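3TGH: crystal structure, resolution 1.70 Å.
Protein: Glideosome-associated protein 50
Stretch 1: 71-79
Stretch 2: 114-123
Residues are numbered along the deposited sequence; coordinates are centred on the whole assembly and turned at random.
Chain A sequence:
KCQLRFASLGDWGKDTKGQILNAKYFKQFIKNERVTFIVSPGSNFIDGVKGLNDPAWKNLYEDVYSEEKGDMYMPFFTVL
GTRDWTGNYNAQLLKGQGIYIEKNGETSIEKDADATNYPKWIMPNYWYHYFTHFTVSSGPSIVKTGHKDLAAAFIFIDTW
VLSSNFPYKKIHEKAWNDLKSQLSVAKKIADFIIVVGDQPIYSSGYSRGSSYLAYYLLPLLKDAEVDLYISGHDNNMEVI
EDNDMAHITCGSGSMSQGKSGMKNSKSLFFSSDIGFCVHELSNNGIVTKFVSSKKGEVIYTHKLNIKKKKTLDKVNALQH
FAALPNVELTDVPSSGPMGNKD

Stretch 1, residues 71-79: DMYMPFFTV
Stretch 2, residues 114-123: DATNYPKWIM

P75-F77 pairs with K120-I122 in parallel register, the strand axes 4.8 Å apart at closest approach and crossing at -28°. P75, F76 and F77 face K120, W121 and I122, with CA-CA separations of 4.9, 5.1 and 4.9 Å. Backbone phi/psi values are extended, for example -62/142 at P75, -123/91 at F76 and -123/118 at I122. The hydrogen-bond ladder alternates between the strands: K120 N to M74 O (2.9 Å), F76 N to K120 O (2.8 Å), I122 N to F76 O (2.9 Å) and T78 N to I122 O (3.1 Å).

On the face bearing P75, F77 and I122, the I122 side chain (chi1 m, chi2 t) packs against P75 and F77: I122 CD1 lies 3.6 Å from P75 CB, and I122 CG2 lies 3.7 Å from F77 CD1. On the other face, the F76 and W121 rings (both chi1 t) are nearly parallel but slid apart, leaving F76 CE2 3.9 Å from W121 CZ3. T78 CG2 sits over one face of the W121 ring, 3.8 Å from W121 CZ2, a CH-pi contact, while F76 CB meets P119 CB at 3.8 Å.

Before the strands, the Y73 ring (chi1 t, chi2 59°) presents one face to A115 CB, which lies 3.7 Å from Y73 CE2. A water bridges M72 N (2.9 Å) and N117 O (2.6 Å).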

# COMPACT_ATOMS: atom_id res chain seq x y z
N ASP A 71 10.16 -19.25 1.33
CA ASP A 71 8.77 -18.99 1.70
C ASP A 71 8.40 -17.50 1.72
O ASP A 71 7.23 -17.16 1.57
CB ASP A 71 8.45 -19.60 3.08
CG ASP A 71 8.38 -21.12 3.05
OD1 ASP A 71 8.30 -21.73 1.96
OD2 ASP A 71 8.39 -21.71 4.16
N MET A 72 9.39 -16.62 1.90
CA MET A 72 9.14 -15.17 1.87
C MET A 72 9.69 -14.49 0.61
O MET A 72 9.68 -13.26 0.51
CB MET A 72 9.71 -14.52 3.13
CG MET A 72 8.92 -14.83 4.40
SD MET A 72 7.30 -14.04 4.41
CE MET A 72 7.78 -12.35 4.83
N TYR A 73 10.15 -15.28 -0.36
CA TYR A 73 10.66 -14.68 -1.59
C TYR A 73 9.51 -14.38 -2.54
O TYR A 73 9.06 -15.25 -3.29
CB TYR A 73 11.72 -15.55 -2.26
CG TYR A 73 12.35 -14.88 -3.46
CD1 TYR A 73 13.00 -13.66 -3.32
CD2 TYR A 73 12.28 -15.45 -4.73
CE1 TYR A 73 13.58 -13.02 -4.41
CE2 TYR A 73 12.85 -14.81 -5.83
CZ TYR A 73 13.50 -13.59 -5.66
OH TYR A 73 14.07 -12.94 -6.72
N MET A 74 9.03 -13.14 -2.47
CA MET A 74 7.93 -12.65 -3.27
C MET A 74 8.05 -11.12 -3.36
O MET A 74 8.82 -10.53 -2.60
CB MET A 74 6.60 -13.02 -2.61
CG MET A 74 6.40 -12.42 -1.22
SD MET A 74 4.89 -13.01 -0.42
CE MET A 74 5.34 -14.74 -0.14
N PRO A 75 7.31 -10.48 -4.27
CA PRO A 75 7.39 -9.03 -4.38
C PRO A 75 6.94 -8.32 -3.11
O PRO A 75 6.01 -8.78 -2.46
CB PRO A 75 6.42 -8.71 -5.52
CG PRO A 75 6.37 -9.95 -6.32
CD PRO A 75 6.45 -11.05 -5.32
N PHE A 76 7.64 -7.24 -2.79
CA PHE A 76 7.33 -6.33 -1.68
C PHE A 76 7.18 -4.94 -2.32
O PHE A 76 8.17 -4.22 -2.50
CB PHE A 76 8.47 -6.37 -0.67
CG PHE A 76 8.21 -5.61 0.60
CD1 PHE A 76 7.62 -6.24 1.69
CD2 PHE A 76 8.62 -4.30 0.73
CE1 PHE A 76 7.39 -5.54 2.87
CE2 PHE A 76 8.39 -3.60 1.92
CZ PHE A 76 7.77 -4.22 2.98
N PHE A 77 5.94 -4.61 -2.71
CA PHE A 77 5.64 -3.37 -3.42
C PHE A 77 5.48 -2.30 -2.36
O PHE A 77 4.54 -2.35 -1.56
CB PHE A 77 4.32 -3.46 -4.20
CG PHE A 77 4.34 -4.46 -5.33
CD1 PHE A 77 4.99 -4.17 -6.52
CD2 PHE A 77 3.65 -5.66 -5.22
CE1 PHE A 77 4.99 -5.09 -7.56
CE2 PHE A 77 3.66 -6.58 -6.25
CZ PHE A 77 4.32 -6.29 -7.43
N THR A 78 6.39 -1.34 -2.35
CA THR A 78 6.36 -0.34 -1.31
C THR A 78 6.31 1.09 -1.84
O THR A 78 6.47 1.34 -3.03
CB THR A 78 7.53 -0.54 -0.32
OG1 THR A 78 7.29 0.29 0.83
CG2 THR A 78 8.86 -0.18 -0.95
N VAL A 79 6.00 2.01 -0.93
CA VAL A 79 6.04 3.44 -1.18
C VAL A 79 6.72 4.09 0.01
O VAL A 79 6.90 3.47 1.06
CB VAL A 79 4.63 4.06 -1.30
CG1 VAL A 79 3.92 3.54 -2.54
CG2 VAL A 79 3.81 3.77 -0.04
N ASP A 114 19.22 -13.85 -8.98
CA ASP A 114 19.57 -14.57 -7.75
C ASP A 114 18.56 -14.28 -6.63
O ASP A 114 18.37 -13.12 -6.23
CB ASP A 114 21.00 -14.26 -7.30
CG ASP A 114 21.34 -12.77 -7.41
OD1 ASP A 114 20.97 -12.13 -8.41
OD2 ASP A 114 22.01 -12.25 -6.49
N ALA A 115 17.94 -15.34 -6.12
CA ALA A 115 16.89 -15.22 -5.11
C ALA A 115 17.46 -14.91 -3.73
O ALA A 115 18.64 -15.11 -3.47
CB ALA A 115 16.06 -16.50 -5.06
N THR A 116 16.59 -14.40 -2.86
CA THR A 116 16.95 -14.09 -1.49
C THR A 116 16.00 -14.80 -0.53
O THR A 116 14.94 -15.30 -0.94
CB THR A 116 16.90 -12.57 -1.24
OG1 THR A 116 15.64 -12.05 -1.70
CG2 THR A 116 18.04 -11.87 -1.98
N ASN A 117 16.37 -14.85 0.75
CA ASN A 117 15.50 -15.39 1.81
C ASN A 117 14.40 -14.40 2.22
O ASN A 117 13.44 -14.78 2.89
CB ASN A 117 16.33 -15.77 3.04
CG ASN A 117 17.33 -16.88 2.76
OD1 ASN A 117 17.08 -17.76 1.93
ND2 ASN A 117 18.46 -16.85 3.46
N TYR A 118 14.55 -13.14 1.83
CA TYR A 118 13.61 -12.08 2.20
C TYR A 118 12.88 -11.57 0.95
O TYR A 118 13.29 -11.86 -0.17
CB TYR A 118 14.35 -10.96 2.92
CG TYR A 118 15.62 -10.52 2.23
CD1 TYR A 118 16.87 -10.96 2.67
CD2 TYR A 118 15.58 -9.67 1.13
CE1 TYR A 118 18.03 -10.56 2.04
CE2 TYR A 118 16.74 -9.26 0.49
CZ TYR A 118 17.97 -9.71 0.96
OH TYR A 118 19.12 -9.32 0.33
N PRO A 119 11.78 -10.80 1.14
CA PRO A 119 11.02 -10.38 -0.04
C PRO A 119 11.79 -9.43 -0.96
O PRO A 119 12.69 -8.72 -0.50
CB PRO A 119 9.80 -9.67 0.56
CG PRO A 119 9.68 -10.20 1.95
CD PRO A 119 11.07 -10.49 2.40
N LYS A 120 11.44 -9.43 -2.24
CA LYS A 120 12.11 -8.58 -3.22
C LYS A 120 11.55 -7.14 -3.14
O LYS A 120 10.38 -6.91 -3.42
CB LYS A 120 11.93 -9.15 -4.64
CG LYS A 120 12.76 -8.42 -5.71
CD LYS A 120 12.50 -8.96 -7.10
CE LYS A 120 13.42 -8.29 -8.13
NZ LYS A 120 13.20 -8.78 -9.52
N TRP A 121 12.41 -6.21 -2.78
CA TRP A 121 12.06 -4.80 -2.63
C TRP A 121 11.76 -4.18 -3.99
O TRP A 121 12.63 -4.15 -4.86
CB TRP A 121 13.24 -4.10 -1.96
CG TRP A 121 13.05 -2.67 -1.58
CD1 TRP A 121 13.32 -1.58 -2.36
CD2 TRP A 121 12.63 -2.16 -0.32
NE1 TRP A 121 13.07 -0.43 -1.67
CE2 TRP A 121 12.65 -0.75 -0.41
CE3 TRP A 121 12.24 -2.75 0.88
CZ2 TRP A 121 12.29 0.07 0.66
CZ3 TRP A 121 11.89 -1.93 1.95
CH2 TRP A 121 11.91 -0.54 1.82
N ILE A 122 10.52 -3.72 -4.18
CA ILE A 122 10.08 -3.14 -5.44
C ILE A 122 9.57 -1.72 -5.20
O ILE A 122 8.63 -1.51 -4.43
CB ILE A 122 8.98 -3.98 -6.10
CG1 ILE A 122 9.51 -5.38 -6.40
CG2 ILE A 122 8.48 -3.31 -7.39
CD1 ILE A 122 8.52 -6.27 -7.11
N MET A 123 10.24 -0.75 -5.82
CA MET A 123 9.77 0.64 -5.80
C MET A 123 10.45 1.35 -6.99
O MET A 123 11.47 2.03 -6.82
CB MET A 123 10.09 1.33 -4.47
CG MET A 123 9.32 2.62 -4.32
SD MET A 123 9.60 3.48 -2.75
CE MET A 123 11.18 4.25 -3.13
O HOH W 1 12.30 -16.92 1.91